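Local coordinates for mandelate racemase/muconate lactonizing protein (PDB 3QLD) that is of unknown function but belongs to the mandelate racemase and muconate lactonizing family of the enolase superfamily, pairing an enolase-type N-terminal domain with a TIM-barrel-like domain, at residues R135-V140 with P345-V350; V140-G145 with Q163-V168; V152-V157 with K182-R187; R167-I172 with A321-P326; V266-P271 with A293-G298. All blocks are in the same frame, centred on the assembly; numbering follows the deposited sequence.

Contact 1 (R135-V140 with P345-V350); sequences RDRVEV and PGVIQV
Strands 137-139 and 347-349 pair antiparallel, and their contact is tight on the face that carries V138 and I348. These two residues form a hydrogen-bonded pair: V138 N reaches I348 O at 3.1 Å and I348 N answers to V138 O at 3.0 Å, both nearly along the C=O axis. The V138 and V350 side chains cross at about a right angle, V138 CG1 3.7 Å from V350 CG2, while V140 CG2 meets I348 CG1 at 3.7 Å. Short branched side chains suit this buried face, filling it close to the extended backbone. Beyond the strand, V350 N binds D136 O at 3.0 Å; at the other end V140 N makes a weak bond to G346 O, where G346 turns with a positive phi of 74°. The face of R137, E139, V347 and Q349 is looser and more open to solvent. The extended R137 chain crosses V347, with R137 CB 3.7 Å from V347 CG1; its guanidinium then passes the Q349 amide, planes 84° apart. E139 turns its carboxylate to a salt bridge with R166. V138 and I348 pack on L310 of helix 303-313, and strand 347-349 is the antiparallel eighth strand beside strand 137-144 in the otherwise parallel sheet of the TIM-barrel-like domain.

Contact 2 (V140-G145 with Q163-V168); sequences VSATLG and QGFRRV
S141 holds OG anti to its backbone N (chi1 178°), and R167 starts out in the same sense, extended until chi3 (62°) bends the chain and brings NE back to that hydroxyl. R167 NE then donates a weak bond to S141 OG at 3.0 Å, with the oxygen at the edge of the guanidinium and near its plane. F165 keeps CG beside its backbone N (chi1 -76°), which lays the ring along the opposing chain. A142 CB sits over one face, toward the rim and 3.6 Å from F165 CG, close enough for a CH-pi contact; a methyl is small enough to let the ring approach the strand so closely. V140 CG1 comes to the edge instead, 3.8 Å from F165 CE1. The segments belong to a beta-alpha-beta unit, in which helix 150-162 links the neighbouring parallel strands 137-144 and 167-171 of the barrel. That helix ends in a Schellman motif at G164, whose positive phi suits glycine, and the chain turns into the second strand. Two backbone bonds fix the return: R166 N points almost straight down the C=O axis of V140 O at 3.0 Å, and A142 N meets R167 O at 2.9 Å from above the carbonyl plane. V168 CA adds a CH contact to A142 O at 3.3 Å. The guanidinium of R167 has stronger polar partners beyond the two segments, Q218 first among them, while R166 turns its charge to E139.

Contact 3 (V152-V157 with K182-R187); sequences VLIQSV and KAVRLR
Neighbouring outer helices of the TIM-barrel-like domain meet here: helix 150-162 precedes strand 167-171 and helix 178-187 follows it. The axes of segments 152-157 and 182-187 approach to 10.6 Å and cross at -40°, a spacing filled by aliphatic side chains. V184 is the central residue on its helix. Its CG2, anti to the carbonyl carbon, receives three partners from the other helix. L153 CD2 crosses it at about a right angle, 3.8 Å away; I154 CD1 slides past in the opposite direction at 3.7 Å; and V157 comes tip to tip, its CG2 3.9 Å from V184 CG2. A compact branched residue suits this meeting point, since its two methyls serve several neighbours without holding the helices apart. On the barrel side the same layer continues, V157 resting on L144 and V184 on I193. I154 CD1 also reaches the small A183 CB at 4.2 Å, where an alanine leaves room for the longer isoleucine. Toward solvent the chemistry changes. R187, with CG anti to the backbone N and the chain extended to NE, reaches toward I154, and its NE forms a salt bridge with D158 of helix 150-162, so the arginine ties the two helices together beside the aliphatic contact. Its long chain lets it meet I154 while its charged end is paired. The methyl I154 CG2 sits over one face of the R187 guanidinium, toward the rim, 3.5 Å from R187 NE.

Contact 4 (R167-I172 with A321-P326); sequences RVKLKI and ATDLGP
Two basic side chains converge on a single carboxylate in a largely buried setting: R167 and K169 from one barrel strand each take a different oxygen of D323, making a salt-bridge network. The strand, 167-171, belongs to the TIM-barrel-like domain, and D323 stands on the loop that follows helix 303-313. R167 NH2 meets D323 OD1 at 3.1 Å; the oxygen lies in the guanidinium plane, yet is approached from above the carboxylate, the two planes being 84° apart. K169, bent at chi3 and chi4, brings NZ to the syn lone pair of D323 OD2 at 2.7 Å. Two cations around one acid would probably keep D323 ionised. Each base also has a second partner: R167 NH1 is hydrogen-bonded to Q218, and K169 NZ forms a second salt bridge with E221. A321 lays its CB over the centre of one guanidinium face, 3.9 Å from R167 NH1; a methyl is small enough to lie flat against the guanidinium. The loop is shaped by T322 in an ST turn, and the same hydroxyl is hydrogen-bonded to V296 O: T322 OG1 accepts from L324 N at 3.0 Å, with an N-H...O angle of 160°.

Contact 5 (V266-P271 with A293-G298); sequences VLNVKP and AAWVGG
The W295 indole carries N268 over one face, CB toward the rim of the six-membered ring, and V266 CG1 at its edge, 3.5 Å from W295 NE1. The N268 amide is tilted 36° to the ring, with ND2 3.2 Å from W295 CH2, and ND2 is hydrogen-bonded to E221. F219 stacks on the same indole and R167 makes a cation-pi contact with it. W295 takes the crowded first torsion, CG between the backbone N and the carbonyl carbon (chi1 55°), which swings the ring across to the neighbouring strand. Four hydrogen bonds pass back and forth between the parallel backbones; the straightest runs from V269 N to W295 O at 2.8 Å, nearly along the C=O axis (N-H...O 171°). G297, without a side chain, lets N268 OD1 and the K270 chain come close, which suits glycine. The extended K270 passes it, and K270 NZ reaches G298 O at 3.0 Å from above the carbonyl plane while also pairing with D246. On the other face A294 and V269 pack against L284 of helix 277-289. Two adjacent parallel strands joined through this helix, with apolar residues toward the helices and N268 and W295 toward the barrel interior, are typical of a TIM barrel.

Overall arrangement
The sheet of the TIM-barrel-like domain ties four of the contacts together, and contact 3 lies outside it among the helices. Contacts 2, 4 and 5 are buried, whereas contacts 1 and 3 each keep a solvent side. Contacts 1 and 2 flank strand 137-144, antiparallel on one side and parallel on the other, and share V140. Contacts 2 and 4 share R167, and contact 4 touches contact 5, where D323 packs on W295. Chemistry follows position: backbone bonds dominate contacts 1 and 5, contact 2 mixes them with a CH-pi contact and a weak serine-arginine bond, charge rules the inward-facing contact 4, and aliphatic packing contact 3, which meets contact 2 through L144 and V157.

Contact 1 (R135-V140 with P345-V350)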
# COMPACT_ATOMS: atom_id res chain seq x y z
N ARG A 135 28.93 4.50 14.57
CA ARG A 135 29.19 3.32 15.41
C ARG A 135 30.04 2.27 14.66
O ARG A 135 29.86 2.05 13.46
CB ARG A 135 27.86 2.73 15.86
CG ARG A 135 26.84 3.82 15.98
CD ARG A 135 25.41 3.36 16.06
NE ARG A 135 24.82 3.85 17.30
CZ ARG A 135 24.82 3.14 18.42
NH1 ARG A 135 25.35 1.92 18.43
NH2 ARG A 135 24.27 3.64 19.53
N ASP A 136 30.97 1.62 15.36
CA ASP A 136 31.85 0.67 14.69
C ASP A 136 31.33 -0.73 14.87
O ASP A 136 31.61 -1.60 14.07
CB ASP A 136 33.29 0.79 15.22
CG ASP A 136 34.06 1.89 14.52
OD1 ASP A 136 34.44 1.65 13.34
OD2 ASP A 136 34.28 2.98 15.13
N ARG A 137 30.55 -0.92 15.93
CA ARG A 137 29.91 -2.19 16.27
C ARG A 137 28.46 -1.96 16.72
O ARG A 137 28.10 -0.83 17.11
CB ARG A 137 30.63 -2.86 17.40
CG ARG A 137 32.03 -3.19 17.06
CD ARG A 137 32.73 -3.79 18.28
NE ARG A 137 34.07 -4.21 17.87
CZ ARG A 137 34.74 -5.24 18.38
NH1 ARG A 137 34.20 -6.00 19.34
NH2 ARG A 137 35.96 -5.53 17.91
N VAL A 138 27.65 -3.02 16.64
CA VAL A 138 26.25 -2.96 17.06
C VAL A 138 25.91 -4.20 17.87
O VAL A 138 26.44 -5.30 17.59
CB VAL A 138 25.29 -2.80 15.85
CG1 VAL A 138 25.64 -1.50 15.01
CG2 VAL A 138 25.40 -4.02 14.96
N GLU A 139 25.06 -4.04 18.88
CA GLU A 139 24.65 -5.20 19.65
C GLU A 139 23.42 -5.84 19.01
O GLU A 139 22.67 -5.14 18.35
CB GLU A 139 24.22 -4.84 21.04
CG GLU A 139 25.04 -3.81 21.79
CD GLU A 139 24.42 -3.60 23.17
OE1 GLU A 139 23.34 -2.95 23.27
OE2 GLU A 139 25.00 -4.11 24.15
N VAL A 140 23.18 -7.12 19.31
CA VAL A 140 22.26 -7.97 18.54
C VAL A 140 21.26 -8.54 19.54
O VAL A 140 21.68 -8.93 20.62
CB VAL A 140 23.05 -9.13 17.85
CG1 VAL A 140 22.06 -10.08 17.19
CG2 VAL A 140 24.06 -8.59 16.84
N PRO A 345 30.76 -12.16 21.35
CA PRO A 345 29.38 -12.66 21.52
C PRO A 345 28.34 -11.51 21.60
O PRO A 345 28.57 -10.47 22.25
CB PRO A 345 29.46 -13.49 22.82
CG PRO A 345 30.93 -13.97 22.81
CD PRO A 345 31.70 -12.77 22.31
N GLY A 346 27.24 -11.65 20.84
CA GLY A 346 26.19 -10.64 20.82
C GLY A 346 26.50 -9.36 20.08
O GLY A 346 25.70 -8.41 20.11
N VAL A 347 27.64 -9.31 19.39
CA VAL A 347 28.07 -8.08 18.74
C VAL A 347 28.51 -8.34 17.30
O VAL A 347 29.14 -9.36 17.01
CB VAL A 347 29.26 -7.42 19.48
CG1 VAL A 347 29.58 -6.04 18.86
CG2 VAL A 347 28.99 -7.30 20.97
N ILE A 348 28.22 -7.40 16.41
CA ILE A 348 28.61 -7.59 15.04
C ILE A 348 29.33 -6.34 14.59
O ILE A 348 28.97 -5.22 14.98
CB ILE A 348 27.37 -7.92 14.08
CG1 ILE A 348 26.78 -9.26 14.42
CG2 ILE A 348 27.79 -7.95 12.63
CD1 ILE A 348 25.55 -9.80 13.50
N GLN A 349 30.40 -6.55 13.83
CA GLN A 349 31.16 -5.43 13.33
C GLN A 349 30.30 -4.87 12.23
O GLN A 349 29.83 -5.63 11.36
CB GLN A 349 32.50 -5.89 12.76
CG GLN A 349 33.47 -4.75 12.35
CD GLN A 349 34.23 -4.17 13.57
OE1 GLN A 349 34.63 -3.00 13.58
NE2 GLN A 349 34.40 -5.01 14.60
N VAL A 350 30.16 -3.56 12.24
CA VAL A 350 29.61 -2.82 11.12
C VAL A 350 30.46 -2.95 9.87
O VAL A 350 31.62 -2.59 9.89
CB VAL A 350 29.44 -1.35 11.54
CG1 VAL A 350 29.06 -0.44 10.35
CG2 VAL A 350 28.43 -1.24 12.65

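Contact 2 (V140-G145 with Q163-V168)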
# COMPACT_ATOMS: atom_id res chain seq x y z
N VAL A 140 23.18 -7.12 19.31
CA VAL A 140 22.26 -7.97 18.54
C VAL A 140 21.26 -8.54 19.54
O VAL A 140 21.68 -8.93 20.62
CB VAL A 140 23.05 -9.13 17.85
CG1 VAL A 140 22.06 -10.08 17.19
CG2 VAL A 140 24.06 -8.59 16.84
N SER A 141 19.96 -8.55 19.20
CA SER A 141 18.90 -9.18 20.03
C SER A 141 18.49 -10.57 19.56
O SER A 141 18.62 -10.87 18.39
CB SER A 141 17.63 -8.24 19.94
OG SER A 141 16.48 -8.74 20.67
N ALA A 142 17.89 -11.36 20.44
CA ALA A 142 17.27 -12.61 20.06
C ALA A 142 15.75 -12.64 20.27
O ALA A 142 15.23 -12.33 21.36
CB ALA A 142 17.95 -13.82 20.87
N THR A 143 15.00 -13.04 19.23
CA THR A 143 13.55 -13.20 19.34
C THR A 143 13.17 -14.60 19.76
O THR A 143 13.65 -15.58 19.18
CB THR A 143 12.89 -12.89 17.98
OG1 THR A 143 13.39 -11.63 17.54
CG2 THR A 143 11.34 -12.86 18.11
N LEU A 144 12.36 -14.70 20.81
CA LEU A 144 11.94 -16.00 21.34
C LEU A 144 10.44 -16.17 21.14
O LEU A 144 9.64 -15.26 21.51
CB LEU A 144 12.31 -16.15 22.82
CG LEU A 144 13.71 -15.77 23.35
CD1 LEU A 144 13.76 -16.14 24.78
CD2 LEU A 144 14.85 -16.46 22.57
N GLY A 145 10.06 -17.31 20.53
CA GLY A 145 8.64 -17.59 20.23
C GLY A 145 7.87 -17.84 21.50
O GLY A 145 8.48 -18.07 22.54
N GLN A 163 24.69 -17.26 24.78
CA GLN A 163 25.32 -17.02 23.48
C GLN A 163 25.77 -15.58 23.31
O GLN A 163 26.41 -15.24 22.32
CB GLN A 163 24.39 -17.46 22.36
CG GLN A 163 24.13 -18.96 22.39
CD GLN A 163 23.12 -19.38 21.38
OE1 GLN A 163 23.37 -19.31 20.18
NE2 GLN A 163 21.95 -19.83 21.84
N GLY A 164 25.42 -14.76 24.29
CA GLY A 164 25.83 -13.36 24.36
C GLY A 164 24.88 -12.28 23.82
O GLY A 164 25.26 -11.09 23.78
N PHE A 165 23.68 -12.69 23.40
CA PHE A 165 22.72 -11.73 22.79
C PHE A 165 22.39 -10.72 23.85
O PHE A 165 22.14 -11.10 25.00
CB PHE A 165 21.42 -12.43 22.42
CG PHE A 165 21.52 -13.27 21.19
CD1 PHE A 165 21.43 -12.68 19.91
CD2 PHE A 165 21.67 -14.66 21.30
CE1 PHE A 165 21.54 -13.49 18.76
CE2 PHE A 165 21.75 -15.46 20.14
CZ PHE A 165 21.67 -14.84 18.86
N ARG A 166 22.32 -9.45 23.47
CA ARG A 166 22.29 -8.36 24.43
C ARG A 166 20.85 -7.89 24.70
O ARG A 166 20.61 -6.96 25.49
CB ARG A 166 23.19 -7.23 23.94
CG ARG A 166 24.70 -7.65 23.90
CD ARG A 166 25.26 -8.02 25.32
NE ARG A 166 26.73 -7.92 25.31
CZ ARG A 166 27.41 -6.82 24.96
NH1 ARG A 166 26.75 -5.72 24.62
NH2 ARG A 166 28.74 -6.80 24.94
N ARG A 167 19.90 -8.55 24.04
CA ARG A 167 18.46 -8.28 24.27
C ARG A 167 17.73 -9.54 24.03
O ARG A 167 18.10 -10.31 23.12
CB ARG A 167 17.95 -7.20 23.31
CG ARG A 167 16.56 -6.61 23.69
CD ARG A 167 16.10 -5.46 22.79
NE ARG A 167 15.95 -5.90 21.39
CZ ARG A 167 16.06 -5.06 20.36
NH1 ARG A 167 16.20 -3.77 20.58
NH2 ARG A 167 15.95 -5.49 19.10
N VAL A 168 16.65 -9.76 24.77
CA VAL A 168 15.70 -10.75 24.27
C VAL A 168 14.36 -10.07 23.94
O VAL A 168 13.92 -9.19 24.71
CB VAL A 168 15.43 -11.96 25.23
CG1 VAL A 168 16.71 -12.84 25.36
CG2 VAL A 168 14.86 -11.51 26.59

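Contact 3 (V152-V157 with K182-R187)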
# COMPACT_ATOMS: atom_id res chain seq x y z
N VAL A 152 10.07 -24.43 28.50
CA VAL A 152 10.60 -24.19 27.17
C VAL A 152 11.10 -22.74 27.09
O VAL A 152 12.27 -22.50 26.76
CB VAL A 152 9.55 -24.43 26.05
CG1 VAL A 152 10.16 -24.18 24.62
CG2 VAL A 152 8.96 -25.84 26.13
N LEU A 153 10.24 -21.79 27.45
CA LEU A 153 10.60 -20.36 27.39
C LEU A 153 11.93 -20.01 28.08
O LEU A 153 12.86 -19.47 27.43
CB LEU A 153 9.47 -19.48 27.96
CG LEU A 153 9.91 -18.02 27.88
CD1 LEU A 153 9.88 -17.52 26.46
CD2 LEU A 153 9.11 -17.16 28.78
N ILE A 154 12.00 -20.32 29.36
CA ILE A 154 13.17 -20.01 30.20
C ILE A 154 14.43 -20.72 29.69
O ILE A 154 15.56 -20.19 29.71
CB ILE A 154 12.89 -20.33 31.69
CG1 ILE A 154 11.90 -19.31 32.29
CG2 ILE A 154 14.18 -20.36 32.51
CD1 ILE A 154 12.49 -17.90 32.49
N GLN A 155 14.22 -21.92 29.16
CA GLN A 155 15.30 -22.64 28.52
C GLN A 155 15.75 -21.88 27.28
O GLN A 155 16.95 -21.73 27.09
CB GLN A 155 14.88 -24.06 28.22
CG GLN A 155 14.45 -24.82 29.49
CD GLN A 155 13.77 -26.20 29.20
OE1 GLN A 155 14.18 -26.95 28.28
NE2 GLN A 155 12.77 -26.54 30.01
N SER A 156 14.81 -21.37 26.47
CA SER A 156 15.18 -20.57 25.30
C SER A 156 15.94 -19.32 25.70
O SER A 156 16.93 -18.99 25.05
CB SER A 156 13.94 -20.16 24.49
OG SER A 156 13.35 -21.32 23.93
N VAL A 157 15.46 -18.61 26.73
CA VAL A 157 16.16 -17.40 27.25
C VAL A 157 17.61 -17.62 27.71
O VAL A 157 18.54 -16.90 27.33
CB VAL A 157 15.42 -16.77 28.41
CG1 VAL A 157 16.04 -15.39 28.73
CG2 VAL A 157 13.84 -16.66 28.10
N LYS A 182 7.25 -11.74 33.66
CA LYS A 182 7.55 -11.78 35.13
C LYS A 182 8.73 -12.74 35.42
O LYS A 182 9.75 -12.33 36.03
CB LYS A 182 6.28 -12.13 35.91
CG LYS A 182 6.33 -12.22 37.49
CD LYS A 182 4.94 -12.63 38.06
CE LYS A 182 4.67 -14.15 38.00
NZ LYS A 182 3.24 -14.62 37.70
N ALA A 183 8.64 -13.96 34.88
CA ALA A 183 9.65 -15.01 35.08
C ALA A 183 10.98 -14.62 34.49
O ALA A 183 12.04 -14.74 35.15
CB ALA A 183 9.15 -16.36 34.54
N VAL A 184 10.96 -14.09 33.27
CA VAL A 184 12.18 -13.70 32.68
C VAL A 184 12.84 -12.53 33.40
O VAL A 184 14.06 -12.57 33.68
CB VAL A 184 12.03 -13.50 31.19
CG1 VAL A 184 13.30 -13.03 30.57
CG2 VAL A 184 11.53 -14.82 30.58
N ARG A 185 12.06 -11.52 33.75
CA ARG A 185 12.55 -10.36 34.51
C ARG A 185 13.16 -10.72 35.89
O ARG A 185 14.15 -10.13 36.29
CB ARG A 185 11.39 -9.36 34.75
CG ARG A 185 11.84 -8.06 35.52
CD ARG A 185 13.15 -7.51 34.99
NE ARG A 185 13.06 -6.70 33.76
CZ ARG A 185 14.04 -6.50 32.88
NH1 ARG A 185 15.22 -7.12 32.99
NH2 ARG A 185 13.82 -5.71 31.83
N LEU A 186 12.53 -11.65 36.61
CA LEU A 186 13.05 -12.06 37.93
C LEU A 186 14.42 -12.75 37.76
O LEU A 186 15.41 -12.35 38.40
CB LEU A 186 12.03 -12.94 38.68
CG LEU A 186 12.45 -13.44 40.11
CD1 LEU A 186 13.09 -12.32 41.00
CD2 LEU A 186 11.29 -14.15 40.85
N ARG A 187 14.48 -13.69 36.83
CA ARG A 187 15.71 -14.43 36.50
C ARG A 187 16.83 -13.57 35.92
O ARG A 187 18.01 -13.82 36.17
CB ARG A 187 15.39 -15.58 35.53
CG ARG A 187 16.58 -16.47 35.14
CD ARG A 187 16.10 -17.52 34.16
NE ARG A 187 16.94 -18.72 34.02
CZ ARG A 187 16.91 -19.76 34.86
NH1 ARG A 187 16.11 -19.76 35.91
NH2 ARG A 187 17.65 -20.84 34.62

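Contact 4 (R167-I172 with A321-P326)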
# COMPACT_ATOMS: atom_id res chain seq x y z
N ARG A 167 19.90 -8.55 24.04
CA ARG A 167 18.46 -8.28 24.27
C ARG A 167 17.73 -9.54 24.03
O ARG A 167 18.10 -10.31 23.12
CB ARG A 167 17.95 -7.20 23.31
CG ARG A 167 16.56 -6.61 23.69
CD ARG A 167 16.10 -5.46 22.79
NE ARG A 167 15.95 -5.90 21.39
CZ ARG A 167 16.06 -5.06 20.36
NH1 ARG A 167 16.20 -3.77 20.58
NH2 ARG A 167 15.95 -5.49 19.10
N VAL A 168 16.65 -9.76 24.77
CA VAL A 168 15.70 -10.75 24.27
C VAL A 168 14.36 -10.07 23.94
O VAL A 168 13.92 -9.19 24.71
CB VAL A 168 15.43 -11.96 25.23
CG1 VAL A 168 16.71 -12.84 25.36
CG2 VAL A 168 14.86 -11.51 26.59
N LYS A 169 13.71 -10.53 22.86
CA LYS A 169 12.34 -10.00 22.51
C LYS A 169 11.39 -11.17 22.55
O LYS A 169 11.49 -12.15 21.76
CB LYS A 169 12.33 -9.29 21.14
CG LYS A 169 10.93 -8.70 20.72
CD LYS A 169 11.06 -7.73 19.56
CE LYS A 169 11.80 -8.34 18.34
NZ LYS A 169 11.27 -7.88 16.99
N LEU A 170 10.47 -11.12 23.49
CA LEU A 170 9.54 -12.16 23.71
C LEU A 170 8.23 -11.94 22.93
O LEU A 170 7.61 -10.88 23.03
CB LEU A 170 9.15 -12.15 25.18
CG LEU A 170 10.31 -12.20 26.18
CD1 LEU A 170 9.63 -12.56 27.49
CD2 LEU A 170 11.24 -13.36 25.73
N LYS A 171 7.77 -12.99 22.23
CA LYS A 171 6.44 -12.94 21.61
C LYS A 171 5.41 -13.07 22.69
O LYS A 171 5.53 -13.91 23.57
CB LYS A 171 6.30 -14.06 20.56
CG LYS A 171 7.23 -13.87 19.40
CD LYS A 171 6.69 -12.81 18.40
CE LYS A 171 7.74 -12.48 17.33
NZ LYS A 171 7.11 -12.21 16.00
N ILE A 172 4.42 -12.17 22.68
CA ILE A 172 3.39 -12.18 23.66
C ILE A 172 1.98 -12.03 23.02
O ILE A 172 1.86 -11.57 21.87
CB ILE A 172 3.56 -11.05 24.71
CG1 ILE A 172 3.49 -9.66 24.04
CG2 ILE A 172 4.87 -11.32 25.52
CD1 ILE A 172 3.18 -8.53 25.08
N ALA A 321 19.59 -2.37 20.25
CA ALA A 321 20.13 -3.54 19.60
C ALA A 321 19.33 -3.82 18.34
O ALA A 321 18.11 -3.54 18.28
CB ALA A 321 20.01 -4.76 20.52
N THR A 322 20.04 -4.41 17.37
CA THR A 322 19.44 -4.92 16.12
C THR A 322 18.91 -6.34 16.23
O THR A 322 19.39 -7.15 17.05
CB THR A 322 20.38 -4.69 14.89
OG1 THR A 322 19.71 -5.11 13.67
CG2 THR A 322 21.75 -5.48 15.05
N ASP A 323 17.85 -6.65 15.47
CA ASP A 323 17.42 -8.01 15.32
C ASP A 323 18.29 -8.78 14.27
O ASP A 323 18.03 -9.93 14.02
CB ASP A 323 15.94 -8.09 14.87
CG ASP A 323 14.93 -7.94 16.04
OD1 ASP A 323 15.33 -7.82 17.23
OD2 ASP A 323 13.71 -7.96 15.74
N LEU A 324 19.21 -8.11 13.58
CA LEU A 324 19.94 -8.71 12.45
C LEU A 324 21.10 -9.46 13.07
O LEU A 324 21.99 -8.84 13.58
CB LEU A 324 20.51 -7.62 11.53
CG LEU A 324 19.45 -6.81 10.74
CD1 LEU A 324 20.10 -5.64 10.04
CD2 LEU A 324 18.78 -7.72 9.69
N GLY A 325 21.01 -10.79 13.08
CA GLY A 325 21.97 -11.66 13.72
C GLY A 325 22.84 -12.37 12.71
O GLY A 325 22.78 -12.10 11.52
N PRO A 326 23.67 -13.29 13.18
CA PRO A 326 24.60 -13.95 12.23
C PRO A 326 23.88 -14.79 11.16
O PRO A 326 22.83 -15.40 11.46
CB PRO A 326 25.43 -14.86 13.14
CG PRO A 326 25.35 -14.21 14.50
CD PRO A 326 23.87 -13.76 14.56

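Contact 5 (V266-P271 with A293-G298)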
# COMPACT_ATOMS: atom_id res chain seq x y z
N VAL A 266 9.06 4.40 20.06
CA VAL A 266 10.19 3.68 19.48
C VAL A 266 9.86 3.22 18.06
O VAL A 266 8.72 2.79 17.83
CB VAL A 266 10.54 2.44 20.35
CG1 VAL A 266 11.61 1.54 19.70
CG2 VAL A 266 11.06 2.92 21.70
N LEU A 267 10.83 3.36 17.14
CA LEU A 267 10.64 2.97 15.73
C LEU A 267 11.55 1.80 15.42
O LEU A 267 12.77 1.88 15.67
CB LEU A 267 10.92 4.18 14.81
CG LEU A 267 10.82 3.93 13.28
CD1 LEU A 267 9.35 3.62 12.90
CD2 LEU A 267 11.29 5.18 12.52
N ASN A 268 10.93 0.72 14.91
CA ASN A 268 11.64 -0.37 14.22
C ASN A 268 11.90 0.08 12.80
O ASN A 268 10.97 0.25 11.99
CB ASN A 268 10.85 -1.69 14.31
CG ASN A 268 11.51 -2.86 13.59
OD1 ASN A 268 12.35 -2.66 12.72
ND2 ASN A 268 11.09 -4.05 13.92
N VAL A 269 13.18 0.35 12.52
CA VAL A 269 13.60 0.83 11.20
C VAL A 269 13.98 -0.36 10.31
O VAL A 269 14.79 -1.19 10.72
CB VAL A 269 14.81 1.75 11.31
CG1 VAL A 269 15.46 2.05 9.87
CG2 VAL A 269 14.37 3.08 12.00
N LYS A 270 13.39 -0.46 9.10
CA LYS A 270 13.93 -1.42 8.12
C LYS A 270 14.01 -0.59 6.84
O LYS A 270 13.01 -0.09 6.38
CB LYS A 270 13.03 -2.64 7.96
CG LYS A 270 12.79 -3.42 9.24
CD LYS A 270 11.91 -4.66 9.06
CE LYS A 270 11.53 -5.20 10.44
NZ LYS A 270 10.62 -6.36 10.42
N PRO A 271 15.23 -0.28 6.39
CA PRO A 271 15.43 0.65 5.29
C PRO A 271 14.59 0.26 4.08
O PRO A 271 14.06 1.13 3.41
CB PRO A 271 16.97 0.56 5.03
CG PRO A 271 17.50 0.16 6.40
CD PRO A 271 16.50 -0.75 7.00
N ALA A 293 13.29 6.73 20.09
CA ALA A 293 14.48 5.91 19.94
C ALA A 293 14.17 5.00 18.75
O ALA A 293 13.00 4.70 18.48
CB ALA A 293 14.66 5.04 21.19
N ALA A 294 15.21 4.59 18.03
CA ALA A 294 15.04 3.67 16.90
C ALA A 294 16.09 2.56 16.96
O ALA A 294 17.11 2.68 17.69
CB ALA A 294 15.07 4.46 15.57
N TRP A 295 15.81 1.45 16.27
CA TRP A 295 16.72 0.32 16.19
C TRP A 295 16.39 -0.34 14.88
O TRP A 295 15.29 -0.10 14.31
CB TRP A 295 16.51 -0.65 17.36
CG TRP A 295 15.13 -1.15 17.55
CD1 TRP A 295 14.09 -0.49 18.14
CD2 TRP A 295 14.60 -2.41 17.10
NE1 TRP A 295 12.95 -1.27 18.14
CE2 TRP A 295 13.23 -2.44 17.48
CE3 TRP A 295 15.14 -3.49 16.39
CZ2 TRP A 295 12.39 -3.54 17.20
CZ3 TRP A 295 14.32 -4.60 16.13
CH2 TRP A 295 12.95 -4.61 16.51
N VAL A 296 17.28 -1.19 14.38
CA VAL A 296 17.05 -1.86 13.09
C VAL A 296 16.50 -3.28 13.22
O VAL A 296 17.09 -4.15 13.89
CB VAL A 296 18.34 -1.80 12.16
CG1 VAL A 296 18.23 -2.72 10.95
CG2 VAL A 296 18.69 -0.43 11.76
N GLY A 297 15.36 -3.56 12.54
CA GLY A 297 14.73 -4.87 12.67
C GLY A 297 15.14 -5.74 11.50
O GLY A 297 15.81 -5.25 10.59
N GLY A 298 14.68 -6.99 11.46
CA GLY A 298 15.05 -7.93 10.38
C GLY A 298 13.91 -8.48 9.54
O GLY A 298 12.74 -8.44 9.95